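Phosphopantothenoylcysteine decarboxylase (Cryptococcus neoformans, PDB 6EOA) binds flavin mononucleotide and probably decarboxylates phosphopantothenoylcysteine in coenzyme A biosynthesis. Local coordinates at residues V67-T70 with K71-Y75; P121-H124 with I125-R129; R161-G164 with P165-V169. All coordinates share one frame; numbering follows the deposited sequence.

Interaction 1 of 3, residues V67-T70 with K71-Y75; sequences VVAT and KASTY. With FMN (flavin mononucleotide), chain B.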
loop_
_atom_site.group_PDB
_atom_site.type_symbol
_atom_site.label_atom_id
_atom_site.label_comp_id
_atom_site.label_asym_id
_atom_site.label_seq_id
_atom_site.Cartn_x
_atom_site.Cartn_y
_atom_site.Cartn_z
ATOM N N VAL A 67 -1.130 -7.012 21.973
ATOM C CA VAL A 67 -0.395 -6.051 21.164
ATOM C C VAL A 67 -0.364 -6.441 19.691
ATOM O O VAL A 67 -0.056 -7.582 19.349
ATOM C CB VAL A 67 1.050 -5.901 21.668
ATOM C CG1 VAL A 67 1.832 -4.922 20.795
ATOM C CG2 VAL A 67 1.055 -5.460 23.124
ATOM N N VAL A 68 -0.686 -5.484 18.827
ATOM C CA VAL A 68 -0.538 -5.659 17.387
ATOM C C VAL A 68 0.520 -4.705 16.857
ATOM O O VAL A 68 0.403 -3.489 17.008
ATOM C CB VAL A 68 -1.859 -5.412 16.644
ATOM C CG1 VAL A 68 -1.632 -5.442 15.130
ATOM C CG2 VAL A 68 -2.896 -6.442 17.066
ATOM N N ALA A 69 1.560 -5.256 16.245
ATOM C CA ALA A 69 2.659 -4.445 15.744
ATOM C C ALA A 69 2.708 -4.471 14.225
ATOM O O ALA A 69 2.720 -5.536 13.616
ATOM C CB ALA A 69 3.981 -4.928 16.321
ATOM N N THR A 70 2.724 -3.293 13.613
ATOM C CA THR A 70 2.990 -3.203 12.189
ATOM C C THR A 70 4.453 -3.568 11.982
ATOM O O THR A 70 5.234 -3.556 12.940
ATOM C CB THR A 70 2.707 -1.810 11.640
ATOM O OG1 THR A 70 3.680 -0.884 12.143
ATOM C CG2 THR A 70 1.316 -1.348 12.046
ATOM N N LYS A 71 4.833 -3.905 10.754
ATOM C CA LYS A 71 6.204 -4.342 10.512
ATOM C C LYS A 71 7.202 -3.252 10.896
ATOM O O LYS A 71 8.237 -3.532 11.492
ATOM C CB LYS A 71 6.418 -4.747 9.052
ATOM C CG LYS A 71 7.859 -5.156 8.782
ATOM C CD LYS A 71 8.172 -5.321 7.304
ATOM C CE LYS A 71 9.440 -6.157 7.120
ATOM N NZ LYS A 71 10.058 -5.970 5.774
ATOM N N ALA A 72 6.878 -2.011 10.557
ATOM C CA ALA A 72 7.754 -0.887 10.865
ATOM C C ALA A 72 7.952 -0.695 12.374
ATOM O O ALA A 72 9.039 -0.334 12.815
ATOM C CB ALA A 72 7.203 0.389 10.242
ATOM N N SER A 73 6.907 -0.937 13.162
ATOM C CA SER A 73 6.991 -0.715 14.602
ATOM C C SER A 73 7.924 -1.718 15.264
ATOM O O SER A 73 8.496 -1.443 16.323
ATOM C CB SER A 73 5.608 -0.792 15.251
ATOM O OG SER A 73 5.180 -2.133 15.387
ATOM N N THR A 74 8.091 -2.879 14.636
ATOM C CA THR A 74 8.954 -3.919 15.187
ATOM C C THR A 74 10.428 -3.528 15.130
ATOM O O THR A 74 11.272 -4.184 15.735
ATOM C CB THR A 74 8.771 -5.259 14.447
ATOM O OG1 THR A 74 9.161 -5.110 13.074
ATOM C CG2 THR A 74 7.323 -5.723 14.527
ATOM N N TYR A 75 10.737 -2.464 14.392
ATOM C CA TYR A 75 12.096 -1.934 14.341
ATOM C C TYR A 75 12.444 -1.124 15.586
ATOM O O TYR A 75 13.616 -0.883 15.864
ATOM C CB TYR A 75 12.289 -1.054 13.106
ATOM C CG TYR A 75 12.519 -1.815 11.823
ATOM C CD1 TYR A 75 13.797 -2.230 11.460
ATOM C CD2 TYR A 75 11.463 -2.103 10.960
ATOM C CE1 TYR A 75 14.018 -2.922 10.279
ATOM C CE2 TYR A 75 11.674 -2.791 9.773
ATOM C CZ TYR A 75 12.954 -3.200 9.441
ATOM O OH TYR A 75 13.173 -3.886 8.267
HETATM N N1 FMN B . 6.647 8.067 10.603
HETATM C C2 FMN B . 5.795 8.750 11.449
HETATM O O2 FMN B . 4.649 9.011 11.079
HETATM N N3 FMN B . 6.235 9.145 12.701
HETATM C C4 FMN B . 7.523 8.858 13.113
HETATM O O4 FMN B . 7.902 9.211 14.230
HETATM C C4A FMN B . 8.384 8.166 12.262
HETATM N N5 FMN B . 9.675 7.870 12.659
HETATM C C5A FMN B . 10.520 7.179 11.809
HETATM C C6 FMN B . 11.819 6.874 12.207
HETATM C C7 FMN B . 12.670 6.179 11.354
HETATM C C7M FMN B . 14.072 5.856 11.785
HETATM C C8 FMN B . 12.216 5.787 10.097
HETATM C C8M FMN B . 13.115 5.039 9.156
HETATM C C9 FMN B . 10.920 6.090 9.700
HETATM C C9A FMN B . 10.070 6.786 10.552
HETATM N N10 FMN B . 8.778 7.082 10.155
HETATM C C10 FMN B . 7.935 7.772 11.003
HETATM C "C1'" FMN B . 8.289 6.663 8.800
HETATM C "C2'" FMN B . 7.526 5.346 8.907
HETATM O "O2'" FMN B . 8.222 4.423 9.723
HETATM C "C3'" FMN B . 7.309 4.750 7.524
HETATM O "O3'" FMN B . 6.413 5.586 6.828
HETATM C "C4'" FMN B . 6.739 3.339 7.631
HETATM O "O4'" FMN B . 6.823 2.682 6.385
HETATM C "C5'" FMN B . 5.289 3.395 8.090
HETATM O "O5'" FMN B . 4.849 2.097 8.416
HETATM P P FMN B . 3.566 1.896 9.376
HETATM O O1P FMN B . 2.316 2.209 8.585
HETATM O O2P FMN B . 3.625 2.802 10.586
HETATM O O3P FMN B . 3.548 0.462 9.832
#
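K71 opens the turn that follows T70 at the C-terminal end of strand 63-69, a parallel-sheet strand end where T70 and A72 form part of the FMN pocket. K71 CB stays 3.7 Å from T70 C, but the residue points away from the strand overall, and its chain is extended beyond CG. A72 follows with its methyl at the cofactor: CB lies 3.4 Å from O5' of the FMN of chain B. The phosphate is gripped beside it by T70, whose OG1 donates a 2.7 Å hydrogen bond to O3P. With chi1 at 69°, this hydroxyl sits between the N and C of T70, where it faces both the phosphate and the turn.

S73 brings its backbone N to that same OG1 in a weak bond (3.4 Å, 149°) and also bonds weakly to T70 O. S73 OG lies 2.8 Å from T70 O and is also hydrogen-bonded with T41 OG1. T74 adds another weak bond, T74 N to T70 O at 3.4 Å and 139°, while its CG2 meets A69 CB at 3.9 Å. T70 O thus collects two weak backbone donors, S73 N and T74 N, as the 3-10 segment begins. The ring of Y75 stacks on W112 of the second subunit.

Within the parallel sheet, strand 63-69 runs between strands 35-41 and 105-106, and T70 packs against A156 of helix 155-162.

Interaction 2 of 3, residues P121-H124 with I125-R129; sequences PILH and IELRR. With FMN (flavin mononucleotide), chain C.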
loop_
_atom_site.group_PDB
_atom_site.type_symbol
_atom_site.label_atom_id
_atom_site.label_comp_id
_atom_site.label_asym_id
_atom_site.label_seq_id
_atom_site.Cartn_x
_atom_site.Cartn_y
_atom_site.Cartn_z
ATOM N N PRO A 121 -9.743 -20.392 12.994
ATOM C CA PRO A 121 -10.047 -18.997 13.327
ATOM C C PRO A 121 -9.111 -18.010 12.632
ATOM O O PRO A 121 -7.931 -18.302 12.435
ATOM C CB PRO A 121 -9.860 -18.951 14.847
ATOM C CG PRO A 121 -8.898 -20.049 15.137
ATOM C CD PRO A 121 -9.233 -21.138 14.158
ATOM N N ILE A 122 -9.650 -16.854 12.261
ATOM C CA ILE A 122 -8.862 -15.790 11.652
ATOM C C ILE A 122 -8.437 -14.813 12.737
ATOM O O ILE A 122 -9.271 -14.346 13.508
ATOM C CB ILE A 122 -9.658 -15.050 10.566
ATOM C CG1 ILE A 122 -10.223 -16.048 9.552
ATOM C CG2 ILE A 122 -8.785 -14.007 9.887
ATOM C CD1 ILE A 122 -11.252 -15.457 8.616
ATOM N N LEU A 123 -7.146 -14.502 12.793
ATOM C CA LEU A 123 -6.589 -13.756 13.921
ATOM C C LEU A 123 -7.241 -12.388 14.141
ATOM O O LEU A 123 -7.623 -12.064 15.267
ATOM C CB LEU A 123 -5.080 -13.578 13.748
ATOM C CG LEU A 123 -4.378 -12.838 14.889
ATOM C CD1 LEU A 123 -4.653 -13.517 16.231
ATOM C CD2 LEU A 123 -2.882 -12.731 14.636
ATOM N N HIS A 124 -7.380 -11.590 13.083
ATOM C CA HIS A 124 -7.909 -10.237 13.256
ATOM C C HIS A 124 -9.392 -10.269 13.632
ATOM O O HIS A 124 -9.920 -9.299 14.180
ATOM C CB HIS A 124 -7.679 -9.383 11.997
ATOM C CG HIS A 124 -8.484 -9.802 10.806
ATOM N ND1 HIS A 124 -7.947 -10.525 9.762
ATOM C CD2 HIS A 124 -9.778 -9.574 10.476
ATOM C CE1 HIS A 124 -8.878 -10.736 8.849
ATOM N NE2 HIS A 124 -9.999 -10.172 9.259
ATOM N N ILE A 125 -10.055 -11.385 13.349
ATOM C CA ILE A 125 -11.433 -11.582 13.791
ATOM C C ILE A 125 -11.453 -11.910 15.281
ATOM O O ILE A 125 -12.245 -11.351 16.038
ATOM C CB ILE A 125 -12.139 -12.707 13.001
ATOM C CG1 ILE A 125 -12.264 -12.327 11.523
ATOM C CG2 ILE A 125 -13.514 -12.999 13.589
ATOM C CD1 ILE A 125 -12.973 -11.009 11.282
ATOM N N GLU A 126 -10.566 -12.809 15.698
ATOM C CA GLU A 126 -10.449 -13.175 17.107
ATOM C C GLU A 126 -10.108 -11.966 17.976
ATOM O O GLU A 126 -10.623 -11.820 19.086
ATOM C CB GLU A 126 -9.388 -14.261 17.296
ATOM C CG GLU A 126 -9.624 -15.524 16.482
ATOM C CD GLU A 126 -10.900 -16.250 16.873
ATOM O OE1 GLU A 126 -10.813 -17.226 17.649
ATOM O OE2 GLU A 126 -11.986 -15.855 16.394
ATOM N N LEU A 127 -9.239 -11.099 17.463
ATOM C CA LEU A 127 -8.816 -9.912 18.196
ATOM C C LEU A 127 -9.943 -8.886 18.297
ATOM O O LEU A 127 -10.078 -8.202 19.313
ATOM C CB LEU A 127 -7.586 -9.287 17.533
ATOM C CG LEU A 127 -6.252 -9.975 17.828
ATOM C CD1 LEU A 127 -5.174 -9.495 16.878
ATOM C CD2 LEU A 127 -5.835 -9.725 19.275
ATOM N N ARG A 128 -10.749 -8.783 17.243
ATOM C CA ARG A 128 -11.893 -7.877 17.244
ATOM C C ARG A 128 -12.919 -8.273 18.300
ATOM O O ARG A 128 -13.468 -7.419 18.998
ATOM C CB ARG A 128 -12.564 -7.851 15.875
ATOM C CG ARG A 128 -13.917 -7.164 15.897
ATOM C CD ARG A 128 -14.811 -7.675 14.797
ATOM N NE ARG A 128 -15.479 -8.926 15.130
ATOM C CZ ARG A 128 -16.101 -9.687 14.235
ATOM N NH1 ARG A 128 -16.122 -9.319 12.960
ATOM N NH2 ARG A 128 -16.695 -10.814 14.611
ATOM N N ARG A 129 -13.182 -9.573 18.398
ATOM C CA ARG A 129 -14.126 -10.101 19.378
ATOM C C ARG A 129 -13.637 -9.845 20.798
ATOM O O ARG A 129 -14.397 -9.415 21.667
ATOM C CB ARG A 129 -14.335 -11.601 19.160
ATOM C CG ARG A 129 -14.943 -11.952 17.811
ATOM C CD ARG A 129 -15.073 -13.459 17.623
ATOM N NE ARG A 129 -15.768 -13.798 16.384
ATOM C CZ ARG A 129 -15.636 -14.956 15.743
ATOM N NH1 ARG A 129 -14.823 -15.890 16.221
ATOM N NH2 ARG A 129 -16.308 -15.178 14.621
HETATM N N1 FMN C . -10.554 -9.845 3.658
HETATM C C2 FMN C . -11.763 -9.685 3.009
HETATM O O2 FMN C . -12.059 -8.588 2.531
HETATM N N3 FMN C . -12.639 -10.753 2.908
HETATM C C4 FMN C . -12.312 -11.982 3.449
HETATM O O4 FMN C . -13.096 -12.924 3.350
HETATM C C4A FMN C . -11.090 -12.146 4.103
HETATM N N5 FMN C . -10.746 -13.368 4.649
HETATM C C5A FMN C . -9.530 -13.523 5.290
HETATM C C6 FMN C . -9.177 -14.754 5.838
HETATM C C7 FMN C . -7.954 -14.910 6.483
HETATM C C7M FMN C . -7.579 -16.239 7.076
HETATM C C8 FMN C . -7.082 -13.830 6.578
HETATM C C8M FMN C . -5.758 -13.972 7.271
HETATM C C9 FMN C . -7.433 -12.602 6.031
HETATM C C9A FMN C . -8.655 -12.444 5.388
HETATM N N10 FMN C . -9.000 -11.221 4.840
HETATM C C10 FMN C . -10.214 -11.068 4.201
HETATM C "C1'" FMN C . -8.061 -10.056 4.945
HETATM C "C2'" FMN C . -7.231 -9.940 3.670
HETATM O "O2'" FMN C . -6.742 -11.205 3.269
HETATM C "C3'" FMN C . -6.068 -8.983 3.884
HETATM O "O3'" FMN C . -6.598 -7.686 4.043
HETATM C "C4'" FMN C . -5.115 -9.021 2.695
HETATM O "O4'" FMN C . -3.901 -8.378 3.019
HETATM C "C5'" FMN C . -5.754 -8.345 1.491
HETATM O "O5'" FMN C . -4.976 -8.594 0.343
HETATM P P FMN C . -5.631 -8.441 -1.125
HETATM O O1P FMN C . -5.771 -6.969 -1.441
HETATM O O2P FMN C . -6.993 -9.095 -1.202
HETATM O O3P FMN C . -4.710 -9.101 -2.116
#
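H124 and I125 lie side by side and point the same way, and the flavin side of this first helical turn is its tightly packed part. I125 CD1 rests 3.6 Å from H124 CD2. With CG between the N and C of H124 (chi1 69°), the imidazole puts CE1 3.7 Å from C9 of the FMN of chain C, which meets the ring at its edge and in its plane. I122, at the N-cap position, lays its branches over the dimethylbenzene ring of the flavin, with CD1 3.5 Å from FMN C6. The turn thus forms part of a flavin site at the subunit interface, where this FMN is otherwise bonded mainly by the third subunit. Behind this apolar cover E126 N bonds to I122 O at 3.0 Å with an N-H...O angle of 163°.

The looser, solvent side holds P121 and R129, which are exposed, and the partly exposed E126. E126 bends at chi2 (-63°), bringing OE1 to 3.4 Å from P121 CB, while OE2 makes a 2.8 Å salt bridge to R129 NH1. I125 CG2 lies 3.5 Å above the centre of the R129 guanidinium and covers one face.

L123 and L127 cross obliquely, CG to CD1 4.0 Å. Helix 123-130 lies against helix 155-162 through L123 and H124 on L155 and R128 on L159, and touches helix 108-111 through L123.

Interaction 3 of 3, residues R161-G164 with P165-V169; sequences RALG and PSTPV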
loop_
_atom_site.group_PDB
_atom_site.type_symbol
_atom_site.label_atom_id
_atom_site.label_comp_id
_atom_site.label_asym_id
_atom_site.label_seq_id
_atom_site.Cartn_x
_atom_site.Cartn_y
_atom_site.Cartn_z
ATOM N N ARG A 161 -10.499 -2.429 10.361
ATOM C CA ARG A 161 -11.543 -2.479 9.341
ATOM C C ARG A 161 -12.672 -3.422 9.744
ATOM O O ARG A 161 -13.823 -3.217 9.366
ATOM C CB ARG A 161 -10.955 -2.915 7.998
ATOM C CG ARG A 161 -11.894 -2.752 6.810
ATOM C CD ARG A 161 -12.106 -1.281 6.461
ATOM N NE ARG A 161 -12.058 -1.049 5.017
ATOM C CZ ARG A 161 -13.060 -1.314 4.187
ATOM N NH1 ARG A 161 -14.189 -1.823 4.657
ATOM N NH2 ARG A 161 -12.932 -1.073 2.889
ATOM N N ALA A 162 -12.338 -4.450 10.518
ATOM C CA ALA A 162 -13.305 -5.481 10.885
ATOM C C ALA A 162 -14.074 -5.156 12.160
ATOM O O ALA A 162 -15.036 -5.846 12.489
ATOM C CB ALA A 162 -12.607 -6.824 11.035
ATOM N N LEU A 163 -13.657 -4.114 12.874
ATOM C CA LEU A 163 -14.291 -3.761 14.145
ATOM C C LEU A 163 -15.789 -3.503 14.022
ATOM O O LEU A 163 -16.280 -3.112 12.965
ATOM C CB LEU A 163 -13.629 -2.524 14.751
ATOM C CG LEU A 163 -12.267 -2.698 15.413
ATOM C CD1 LEU A 163 -11.847 -1.389 16.039
ATOM C CD2 LEU A 163 -12.309 -3.802 16.454
ATOM N N GLY A 164 -16.507 -3.735 15.116
ATOM C CA GLY A 164 -17.893 -3.319 15.220
ATOM C C GLY A 164 -17.944 -1.994 15.954
ATOM O O GLY A 164 -17.009 -1.658 16.684
ATOM N N PRO A 165 -19.036 -1.230 15.776
ATOM C CA PRO A 165 -19.168 0.084 16.418
ATOM C C PRO A 165 -19.239 -0.036 17.939
ATOM O O PRO A 165 -19.177 0.968 18.651
ATOM C CB PRO A 165 -20.481 0.627 15.848
ATOM C CG PRO A 165 -21.256 -0.586 15.468
ATOM C CD PRO A 165 -20.241 -1.597 15.013
ATOM N N SER A 166 -19.374 -1.272 18.415
ATOM C CA SER A 166 -19.309 -1.596 19.832
ATOM C C SER A 166 -17.992 -1.121 20.426
ATOM O O SER A 166 -17.959 -0.528 21.504
ATOM C CB SER A 166 -19.453 -3.105 20.039
ATOM O OG SER A 166 -20.327 -3.672 19.082
ATOM N N THR A 167 -16.911 -1.392 19.702
ATOM C CA THR A 167 -15.563 -1.132 20.189
ATOM C C THR A 167 -15.053 0.271 19.853
ATOM O O THR A 167 -14.942 0.638 18.684
ATOM C CB THR A 167 -14.565 -2.165 19.625
ATOM O OG1 THR A 167 -14.997 -3.490 19.963
ATOM C CG2 THR A 167 -13.177 -1.931 20.192
ATOM N N PRO A 168 -14.742 1.064 20.889
ATOM C CA PRO A 168 -14.136 2.388 20.710
ATOM C C PRO A 168 -12.673 2.315 20.258
ATOM O O PRO A 168 -11.984 1.329 20.520
ATOM C CB PRO A 168 -14.245 3.015 22.104
ATOM C CG PRO A 168 -14.319 1.854 23.039
ATOM C CD PRO A 168 -15.067 0.788 22.300
ATOM N N VAL A 169 -12.213 3.360 19.579
ATOM C CA VAL A 169 -10.843 3.417 19.089
ATOM C C VAL A 169 -10.183 4.730 19.478
ATOM O O VAL A 169 -10.741 5.802 19.250
ATOM C CB VAL A 169 -10.773 3.265 17.554
ATOM C CG1 VAL A 169 -9.341 3.453 17.064
ATOM C CG2 VAL A 169 -11.314 1.915 17.127
#
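L163 and V169 meet across a beta turn, G164 to T167, that closes the connection from helix 155-162 to strand 169-173 in the beta-alpha-beta crossover of a parallel sheet. The leucine does the reaching. Its CG lies beside the backbone N (chi1 -76°) and its chi2 is extended, which carries CD1 to 3.5 Å from V169 CG2. The valine offers the matching branch: CG1 is anti to the V169 N (chi1 175°), leaving CG2 beside that N and directed back at the leucine, and the two side chains cross at a slant. The other leucine methyl, CD2, passes 4.2 Å from T167 CB, a looser approach. Both L163 and V169 also rest on V134 of strand 133-139, so their methyl contact continues into the sheet.

The T167 hydroxyl, OG1, makes a weak hydrogen bond to A131 O, which ties the turn to the link between helix 123-130 and strand 133-139. P165 and S166 have helical backbone angles at the two central positions of the turn, and both are exposed.

The turn is closed by a single backbone bond across the two segments, T167 N to G164 O at 3.0 Å, and the donor nitrogen approaches from above, 46° out of the plane of the G164 carbonyl.

Interactions 2 and 3 are neighbours, with centres 12 Å apart: R128 CG packs 3.8 Å from L163 CD2, and H124 CD2 lies 4.0 Å from A162 CB. Interaction 1 reaches interaction 2 by one packing contact, V68 CG2 to L127 CD1 at 3.8 Å, although their centres are 18 Å apart; it does not touch interaction 3. Two different FMN molecules are involved. Residues 67-75 hold the phosphate end of one, while residues 121-129 cover the isoalloxazine of another whose phosphate is bound by T70 of the third subunit. Interaction 3 stands back from the cofactor, with L163 about 13 Å from a bound FMN by side chain.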